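Local coordinates for proline iminopeptidase-related protein (Thermus thermophilus, PDB 2YYS) that is of unknown function but belongs to the peptidase S33 family of alpha/beta hydrolases, whose members are generally assigned peptidase activity, at residues L81-L86 / L113-Q118; F29-G34 / F97-H102. One frame throughout, in Å; residues are numbered along the deposited sequence.

Contact 1 (L81-L86 / L113-Q118)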
ATOM      1  N   LEU A  81      -0.905  -7.081 -11.041  1.00 18.70           N
ATOM      2  CA  LEU A  81      -0.069  -6.648  -9.919  1.00 18.73           C
ATOM      3  C   LEU A  81       0.229  -7.802  -8.963  1.00 18.04           C
ATOM      4  O   LEU A  81       1.320  -7.910  -8.421  1.00 17.97           O
ATOM      5  CB  LEU A  81      -0.738  -5.497  -9.155  1.00 18.90           C
ATOM      6  CG  LEU A  81      -0.980  -4.181  -9.909  1.00 21.08           C
ATOM      7  CD1 LEU A  81      -1.427  -3.057  -8.963  1.00 22.36           C
ATOM      8  CD2 LEU A  81       0.234  -3.728 -10.685  1.00 20.76           C
ATOM      9  N   VAL A  82      -0.759  -8.661  -8.765  1.00 17.84           N
ATOM     10  CA  VAL A  82      -0.619  -9.822  -7.914  1.00 18.40           C
ATOM     11  C   VAL A  82       0.371 -10.802  -8.521  1.00 18.39           C
ATOM     12  O   VAL A  82       1.304 -11.254  -7.860  1.00 18.35           O
ATOM     13  CB  VAL A  82      -1.992 -10.482  -7.708  1.00 18.81           C
ATOM     14  CG1 VAL A  82      -1.874 -11.880  -7.115  1.00 19.86           C
ATOM     15  CG2 VAL A  82      -2.854  -9.594  -6.816  1.00 19.42           C
ATOM     16  N   GLU A  83       0.185 -11.089  -9.798  1.00 18.66           N
ATOM     17  CA  GLU A  83       0.998 -12.082 -10.496  1.00 19.03           C
ATOM     18  C   GLU A  83       2.447 -11.607 -10.632  1.00 19.15           C
ATOM     19  O   GLU A  83       3.384 -12.394 -10.473  1.00 18.62           O
ATOM     20  CB  GLU A  83       0.352 -12.399 -11.853  1.00 19.25           C
ATOM     21  CG  GLU A  83      -0.899 -13.275 -11.689  1.00 21.58           C
ATOM     22  CD  GLU A  83      -1.973 -13.068 -12.755  1.00 25.11           C
ATOM     23  OE1 GLU A  83      -3.163 -13.368 -12.472  1.00 25.82           O
ATOM     24  OE2 GLU A  83      -1.645 -12.600 -13.869  1.00 27.05           O
ATOM     25  N   ASP A  84       2.620 -10.303 -10.873  1.00 19.12           N
ATOM     26  CA  ASP A  84       3.936  -9.685 -10.899  1.00 19.34           C
ATOM     27  C   ASP A  84       4.688  -9.938  -9.607  1.00 18.79           C
ATOM     28  O   ASP A  84       5.881 -10.155  -9.620  1.00 18.34           O
ATOM     29  CB  ASP A  84       3.815  -8.169 -11.056  1.00 19.83           C
ATOM     30  CG  ASP A  84       3.586  -7.735 -12.480  1.00 21.22           C
ATOM     31  OD1 ASP A  84       3.606  -8.586 -13.405  1.00 21.79           O
ATOM     32  OD2 ASP A  84       3.394  -6.535 -12.751  1.00 22.45           O
ATOM     33  N   THR A  85       3.985  -9.887  -8.484  1.00 18.46           N
ATOM     34  CA  THR A  85       4.643 -10.044  -7.199  1.00 18.46           C
ATOM     35  C   THR A  85       5.263 -11.442  -7.124  1.00 18.66           C
ATOM     36  O   THR A  85       6.411 -11.597  -6.722  1.00 18.63           O
ATOM     37  CB  THR A  85       3.653  -9.801  -6.052  1.00 18.05           C
ATOM     38  OG1 THR A  85       3.062  -8.501  -6.193  1.00 16.69           O
ATOM     39  CG2 THR A  85       4.376  -9.752  -4.717  1.00 18.60           C
ATOM     40  N   LEU A  86       4.501 -12.451  -7.525  1.00 18.98           N
ATOM     41  CA  LEU A  86       4.989 -13.830  -7.520  1.00 19.74           C
ATOM     42  C   LEU A  86       6.087 -14.042  -8.546  1.00 19.71           C
ATOM     43  O   LEU A  86       7.065 -14.708  -8.252  1.00 19.40           O
ATOM     44  CB  LEU A  86       3.860 -14.824  -7.780  1.00 19.56           C
ATOM     45  CG  LEU A  86       3.168 -15.346  -6.529  1.00 22.46           C
ATOM     46  CD1 LEU A  86       4.119 -16.185  -5.681  1.00 24.07           C
ATOM     47  CD2 LEU A  86       2.555 -14.184  -5.700  1.00 24.06           C
ATOM     48  N   LEU A 113      -2.102 -13.140  -0.882  1.00 18.03           N
ATOM     49  CA  LEU A 113      -2.367 -14.128   0.171  1.00 18.82           C
ATOM     50  C   LEU A 113      -3.429 -15.149  -0.236  1.00 18.87           C
ATOM     51  O   LEU A 113      -3.264 -16.342  -0.021  1.00 18.97           O
ATOM     52  CB  LEU A 113      -2.806 -13.445   1.460  1.00 18.88           C
ATOM     53  CG  LEU A 113      -1.719 -12.753   2.275  1.00 19.77           C
ATOM     54  CD1 LEU A 113      -2.372 -11.794   3.260  1.00 20.66           C
ATOM     55  CD2 LEU A 113      -0.862 -13.754   2.997  1.00 19.60           C
ATOM     56  N   ARG A 114      -4.512 -14.682  -0.837  1.00 19.57           N
ATOM     57  CA  ARG A 114      -5.624 -15.560  -1.162  1.00 20.23           C
ATOM     58  C   ARG A 114      -5.207 -16.607  -2.191  1.00 20.71           C
ATOM     59  O   ARG A 114      -5.547 -17.784  -2.060  1.00 20.72           O
ATOM     60  CB  ARG A 114      -6.798 -14.745  -1.688  1.00 20.56           C
ATOM     61  CG  ARG A 114      -8.083 -15.552  -1.854  1.00 21.59           C
ATOM     62  CD  ARG A 114      -9.236 -14.762  -2.433  1.00 21.56           C
ATOM     63  NE  ARG A 114      -8.963 -14.265  -3.781  1.00 22.43           N
ATOM     64  CZ  ARG A 114      -9.004 -14.984  -4.909  1.00 23.27           C
ATOM     65  NH1 ARG A 114      -9.311 -16.277  -4.899  1.00 23.78           N
ATOM     66  NH2 ARG A 114      -8.742 -14.404  -6.066  1.00 22.38           N
ATOM     67  N   ARG A 115      -4.446 -16.179  -3.192  1.00 20.65           N
ATOM     68  CA  ARG A 115      -4.088 -17.047  -4.307  1.00 21.03           C
ATOM     69  C   ARG A 115      -2.814 -17.845  -4.072  1.00 21.12           C
ATOM     70  O   ARG A 115      -2.594 -18.845  -4.735  1.00 21.54           O
ATOM     71  CB  ARG A 115      -3.945 -16.228  -5.595  1.00 20.70           C
ATOM     72  CG  ARG A 115      -5.239 -15.561  -6.000  1.00 21.81           C
ATOM     73  CD  ARG A 115      -5.137 -14.644  -7.183  1.00 21.48           C
ATOM     74  NE  ARG A 115      -4.523 -15.319  -8.313  1.00 21.85           N
ATOM     75  CZ  ARG A 115      -4.097 -14.720  -9.413  1.00 23.26           C
ATOM     76  NH1 ARG A 115      -4.206 -13.406  -9.562  1.00 23.09           N
ATOM     77  NH2 ARG A 115      -3.557 -15.449 -10.378  1.00 24.70           N
ATOM     78  N   PHE A 116      -1.970 -17.425  -3.137  1.00 21.44           N
ATOM     79  CA  PHE A 116      -0.604 -17.960  -3.086  1.00 21.77           C
ATOM     80  C   PHE A 116      -0.177 -18.347  -1.663  1.00 22.11           C
ATOM     81  O   PHE A 116       0.069 -17.487  -0.826  1.00 20.83           O
ATOM     82  CB  PHE A 116       0.374 -16.984  -3.752  1.00 22.16           C
ATOM     83  CG  PHE A 116       0.158 -16.858  -5.236  1.00 23.63           C
ATOM     84  CD1 PHE A 116       0.435 -17.933  -6.081  1.00 26.40           C
ATOM     85  CD2 PHE A 116      -0.372 -15.695  -5.790  1.00 26.15           C
ATOM     86  CE1 PHE A 116       0.210 -17.842  -7.467  1.00 26.61           C
ATOM     87  CE2 PHE A 116      -0.600 -15.591  -7.174  1.00 25.77           C
ATOM     88  CZ  PHE A 116      -0.311 -16.669  -8.008  1.00 26.90           C
ATOM     89  N   PRO A 117      -0.103 -19.653  -1.397  1.00 22.84           N
ATOM     90  CA  PRO A 117       0.297 -20.139  -0.070  1.00 23.56           C
ATOM     91  C   PRO A 117       1.770 -19.839   0.260  1.00 23.13           C
ATOM     92  O   PRO A 117       2.165 -19.908   1.422  1.00 23.05           O
ATOM     93  CB  PRO A 117      -0.012 -21.650  -0.134  1.00 23.92           C
ATOM     94  CG  PRO A 117       0.037 -21.998  -1.561  1.00 24.49           C
ATOM     95  CD  PRO A 117      -0.405 -20.763  -2.319  1.00 23.20           C
ATOM     96  N   GLN A 118       2.546 -19.467  -0.755  1.00 22.88           N
ATOM     97  CA  GLN A 118       3.915 -18.969  -0.581  1.00 22.81           C
ATOM     98  C   GLN A 118       3.971 -17.696   0.270  1.00 21.68           C
ATOM     99  O   GLN A 118       4.973 -17.438   0.921  1.00 20.85           O
ATOM    100  CB  GLN A 118       4.561 -18.649  -1.937  1.00 23.41           C
ATOM    101  CG  GLN A 118       4.763 -19.841  -2.848  1.00 25.09           C
ATOM    102  CD  GLN A 118       3.640 -19.995  -3.861  1.00 27.19           C
ATOM    103  OE1 GLN A 118       2.472 -19.784  -3.538  1.00 26.49           O
ATOM    104  NE2 GLN A 118       3.992 -20.365  -5.081  1.00 27.77           N
TER
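This contact belongs to the helical layer of the alpha/beta hydrolase fold. Helix 78-91 lies beside the C-terminal end of helix 105-115 on one side of the central sheet. Phe116 is the first residue to leave helical geometry there, and its ring turns toward the neighbouring helix. Leu86 sits over one face of this ring in a CH-pi contact. Its CG is 3.5 Å from the Phe116 ring centroid and only 10° off the ring normal. Packing is tight here: Leu86 CD2 is 3.3 Å from Phe116 CD2, and chi1 of Leu86, -91°, is off a staggered value. Val82 meets the same ring from its edge. Its CG1 is anti to the backbone N and lies 3.9 Å from Phe116 CE2. The same methyl approaches NH1 of Arg115, so Val82 bridges the apolar and charged parts of the contact.

The charged part is a salt bridge between two partly exposed residues. The Arg115 chain bends at chi3 and presents NH1 and NH2 end-on. Both nitrogens grip one oxygen, OE1 of Glu83, which lies almost in the guanidinium plane. Arg115 NH2 is 3.0 Å and Arg115 NH1 3.1 Å from Glu83 OE1. Both bonds use the anti lone pair of OE1, and the carboxylate plane stands 84° from the guanidinium plane. Asp79 forms a further, long and weak ion pair with NH1. Phe116 CE2 lies over one face of the guanidinium, toward its rim.

Val112 of helix 105-115 touches both Val82 and Leu86, continuing the apolar seam along the helix pair. At the opposite end of the contact from the salt bridge, Leu86 CD1 reaches Gln118 NE2 at 4.2 Å.

Contact 2 (F29-G34 / F97-H102)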
ATOM      1  N   PHE A  29       8.127  -8.638   0.889  1.00 17.54           N
ATOM      2  CA  PHE A  29       7.885  -7.850  -0.300  1.00 17.53           C
ATOM      3  C   PHE A  29       7.018  -6.651   0.056  1.00 17.57           C
ATOM      4  O   PHE A  29       6.050  -6.776   0.814  1.00 17.15           O
ATOM      5  CB  PHE A  29       7.226  -8.718  -1.373  1.00 18.22           C
ATOM      6  CG  PHE A  29       8.199  -9.618  -2.075  1.00 19.19           C
ATOM      7  CD1 PHE A  29       8.548  -9.398  -3.384  1.00 20.70           C
ATOM      8  CD2 PHE A  29       8.815 -10.648  -1.392  1.00 21.71           C
ATOM      9  CE1 PHE A  29       9.469 -10.217  -4.021  1.00 22.03           C
ATOM     10  CE2 PHE A  29       9.738 -11.465  -2.025  1.00 23.48           C
ATOM     11  CZ  PHE A  29      10.069 -11.242  -3.331  1.00 21.97           C
ATOM     12  N   VAL A  30       7.369  -5.488  -0.488  1.00 17.11           N
ATOM     13  CA  VAL A  30       6.689  -4.242  -0.152  1.00 16.93           C
ATOM     14  C   VAL A  30       5.790  -3.846  -1.301  1.00 16.45           C
ATOM     15  O   VAL A  30       6.229  -3.772  -2.448  1.00 15.96           O
ATOM     16  CB  VAL A  30       7.689  -3.132   0.173  1.00 16.89           C
ATOM     17  CG1 VAL A  30       6.984  -1.810   0.532  1.00 17.58           C
ATOM     18  CG2 VAL A  30       8.554  -3.568   1.323  1.00 17.68           C
ATOM     19  N   LEU A  31       4.516  -3.630  -0.985  1.00 16.21           N
ATOM     20  CA  LEU A  31       3.515  -3.247  -1.968  1.00 16.12           C
ATOM     21  C   LEU A  31       3.047  -1.807  -1.708  1.00 16.19           C
ATOM     22  O   LEU A  31       2.263  -1.551  -0.785  1.00 16.01           O
ATOM     23  CB  LEU A  31       2.348  -4.240  -1.929  1.00 16.41           C
ATOM     24  CG  LEU A  31       2.681  -5.626  -2.502  1.00 18.08           C
ATOM     25  CD1 LEU A  31       1.632  -6.664  -2.110  1.00 19.57           C
ATOM     26  CD2 LEU A  31       2.809  -5.556  -4.020  1.00 19.06           C
ATOM     27  N   HIS A  32       3.542  -0.862  -2.504  1.00 16.34           N
ATOM     28  CA  HIS A  32       3.134   0.539  -2.370  1.00 16.90           C
ATOM     29  C   HIS A  32       1.696   0.751  -2.875  1.00 17.61           C
ATOM     30  O   HIS A  32       1.086  -0.132  -3.496  1.00 17.60           O
ATOM     31  CB  HIS A  32       4.087   1.472  -3.128  1.00 16.63           C
ATOM     32  CG  HIS A  32       3.970   1.345  -4.610  1.00 16.32           C
ATOM     33  ND1 HIS A  32       4.909   0.690  -5.376  1.00 17.33           N
ATOM     34  CD2 HIS A  32       2.999   1.740  -5.460  1.00 15.13           C
ATOM     35  CE1 HIS A  32       4.523   0.706  -6.637  1.00 15.73           C
ATOM     36  NE2 HIS A  32       3.367   1.337  -6.717  1.00 17.29           N
ATOM     37  N   GLY A  33       1.196   1.956  -2.651  1.00 18.20           N
ATOM     38  CA  GLY A  33      -0.166   2.312  -2.982  1.00 19.40           C
ATOM     39  C   GLY A  33      -0.251   3.135  -4.246  1.00 19.90           C
ATOM     40  O   GLY A  33       0.679   3.176  -5.028  1.00 20.02           O
ATOM     41  N   GLY A  34      -1.381   3.791  -4.442  1.00 20.40           N
ATOM     42  CA  GLY A  34      -1.644   4.534  -5.655  1.00 21.28           C
ATOM     43  C   GLY A  34      -3.053   4.202  -6.111  1.00 21.82           C
ATOM     44  O   GLY A  34      -3.991   4.599  -5.449  1.00 22.69           O
ATOM     45  N   PHE A  97       7.584 -15.796   1.578  1.00 19.37           N
ATOM     46  CA  PHE A  97       7.802 -14.394   1.947  1.00 18.41           C
ATOM     47  C   PHE A  97       6.579 -13.827   2.648  1.00 17.83           C
ATOM     48  O   PHE A  97       5.482 -14.300   2.426  1.00 17.59           O
ATOM     49  CB  PHE A  97       8.086 -13.574   0.689  1.00 17.76           C
ATOM     50  CG  PHE A  97       7.045 -13.741  -0.374  1.00 17.44           C
ATOM     51  CD1 PHE A  97       5.899 -12.969  -0.359  1.00 17.16           C
ATOM     52  CD2 PHE A  97       7.207 -14.681  -1.383  1.00 17.29           C
ATOM     53  CE1 PHE A  97       4.931 -13.122  -1.327  1.00 17.80           C
ATOM     54  CE2 PHE A  97       6.253 -14.834  -2.363  1.00 16.81           C
ATOM     55  CZ  PHE A  97       5.100 -14.063  -2.327  1.00 18.27           C
ATOM     56  N   GLY A  98       6.782 -12.822   3.495  1.00 17.73           N
ATOM     57  CA  GLY A  98       5.697 -11.980   3.980  1.00 17.67           C
ATOM     58  C   GLY A  98       5.497 -10.737   3.131  1.00 17.76           C
ATOM     59  O   GLY A  98       6.250 -10.467   2.186  1.00 17.78           O
ATOM     60  N   LEU A  99       4.468  -9.979   3.478  1.00 17.57           N
ATOM     61  CA  LEU A  99       4.105  -8.779   2.751  1.00 17.39           C
ATOM     62  C   LEU A  99       3.949  -7.592   3.691  1.00 16.94           C
ATOM     63  O   LEU A  99       3.408  -7.724   4.785  1.00 16.43           O
ATOM     64  CB  LEU A  99       2.790  -9.001   2.023  1.00 17.33           C
ATOM     65  CG  LEU A  99       2.800 -10.099   0.962  1.00 18.81           C
ATOM     66  CD1 LEU A  99       1.407 -10.596   0.696  1.00 19.91           C
ATOM     67  CD2 LEU A  99       3.399  -9.596  -0.320  1.00 19.67           C
ATOM     68  N   LEU A 100       4.431  -6.439   3.241  1.00 16.73           N
ATOM     69  CA  LEU A 100       4.126  -5.142   3.825  1.00 16.80           C
ATOM     70  C   LEU A 100       3.417  -4.338   2.754  1.00 16.58           C
ATOM     71  O   LEU A 100       3.961  -4.170   1.665  1.00 17.01           O
ATOM     72  CB  LEU A 100       5.399  -4.409   4.232  1.00 16.79           C
ATOM     73  CG  LEU A 100       6.422  -5.144   5.083  1.00 19.00           C
ATOM     74  CD1 LEU A 100       7.633  -4.242   5.310  1.00 20.88           C
ATOM     75  CD2 LEU A 100       5.842  -5.581   6.412  1.00 19.09           C
ATOM     76  N   ALA A 101       2.217  -3.841   3.057  1.00 15.93           N
ATOM     77  CA  ALA A 101       1.415  -3.078   2.107  1.00 15.80           C
ATOM     78  C   ALA A 101       1.004  -1.724   2.668  1.00 15.92           C
ATOM     79  O   ALA A 101       0.864  -1.560   3.880  1.00 16.87           O
ATOM     80  CB  ALA A 101       0.169  -3.857   1.731  1.00 15.87           C
ATOM     81  N   HIS A 102       0.777  -0.764   1.776  1.00 15.47           N
ATOM     82  CA  HIS A 102       0.300   0.555   2.148  1.00 15.32           C
ATOM     83  C   HIS A 102      -0.786   1.015   1.172  1.00 15.49           C
ATOM     84  O   HIS A 102      -0.634   0.904  -0.041  1.00 15.07           O
ATOM     85  CB  HIS A 102       1.461   1.545   2.163  1.00 16.01           C
ATOM     86  CG  HIS A 102       1.073   2.919   2.611  1.00 15.99           C
ATOM     87  ND1 HIS A 102       1.219   4.025   1.807  1.00 16.92           N
ATOM     88  CD2 HIS A 102       0.545   3.365   3.776  1.00 16.49           C
ATOM     89  CE1 HIS A 102       0.803   5.097   2.458  1.00 16.99           C
ATOM     90  NE2 HIS A 102       0.397   4.726   3.659  1.00 16.10           N
TER
HETATM   91  O   HOH W   1       2.384   3.911  -0.786  1.00 22.65           O
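Four backbone hydrogen bonds join strands 27-31 and 97-102, parallel neighbours in the centre of the alpha/beta hydrolase sheet. Phe29 N donates to Gly98 O at 2.9 Å, from above the carbonyl plane. Phe29 O accepts from Leu100 N, in plane. The bond from Leu31 N to Leu100 O is the shortest, at 2.8 Å. The last, from His102 N to Leu31 O, is the least straight, with 150° at the hydrogen.

Past Leu31, where strand 27-31 ends, a water links the two segments. It accepts from Gly33 N and bonds His102 ND1 at 2.8 Å. His102 NE2 is bonded to His255 O. His32, Gly33 and Gly34 match the His-Gly-Gly that follows the equivalent strand in S33 peptidases and lies by the oxyanion hole; such a role is not established here.

Leu31, Leu99 and Ala101 share one sheet face, beneath helix 105-115. There Leu31 CD1 meets Leu99 CD2 at 3.9 Å. Val30 and Leu100 pack on the other face. Where strand 97-102 begins, the edge of Phe29 is turned to the face of Phe97, ring planes 53° apart. CG of Phe97 takes the crowded position between N and the carbonyl carbon, and Phe97 CB lies 3.7 Å from Phe29 CD2.

From the N terminus the chain passes strand 27-31, helix 78-91, strand 97-102 and helix 105-115 in turn. Contact 2 opens first, at 29-34. Contact 1 opens at 81-86. Contact 2 then closes its loop at 97-102, and contact 1 closes at 113-118, so the two loops cross. Contact 2 ties neighbouring strands of the sheet, and contact 1 ties two helices on one side of it. The layers touch directly. Thr85 OG1 packs on Leu31 CD2, Leu86 CD1 on Phe97 CZ, and Leu113 CG on Leu99 CD1. Phe97 N probably donates to Gln118 O where strand 119-125 joins the sheet.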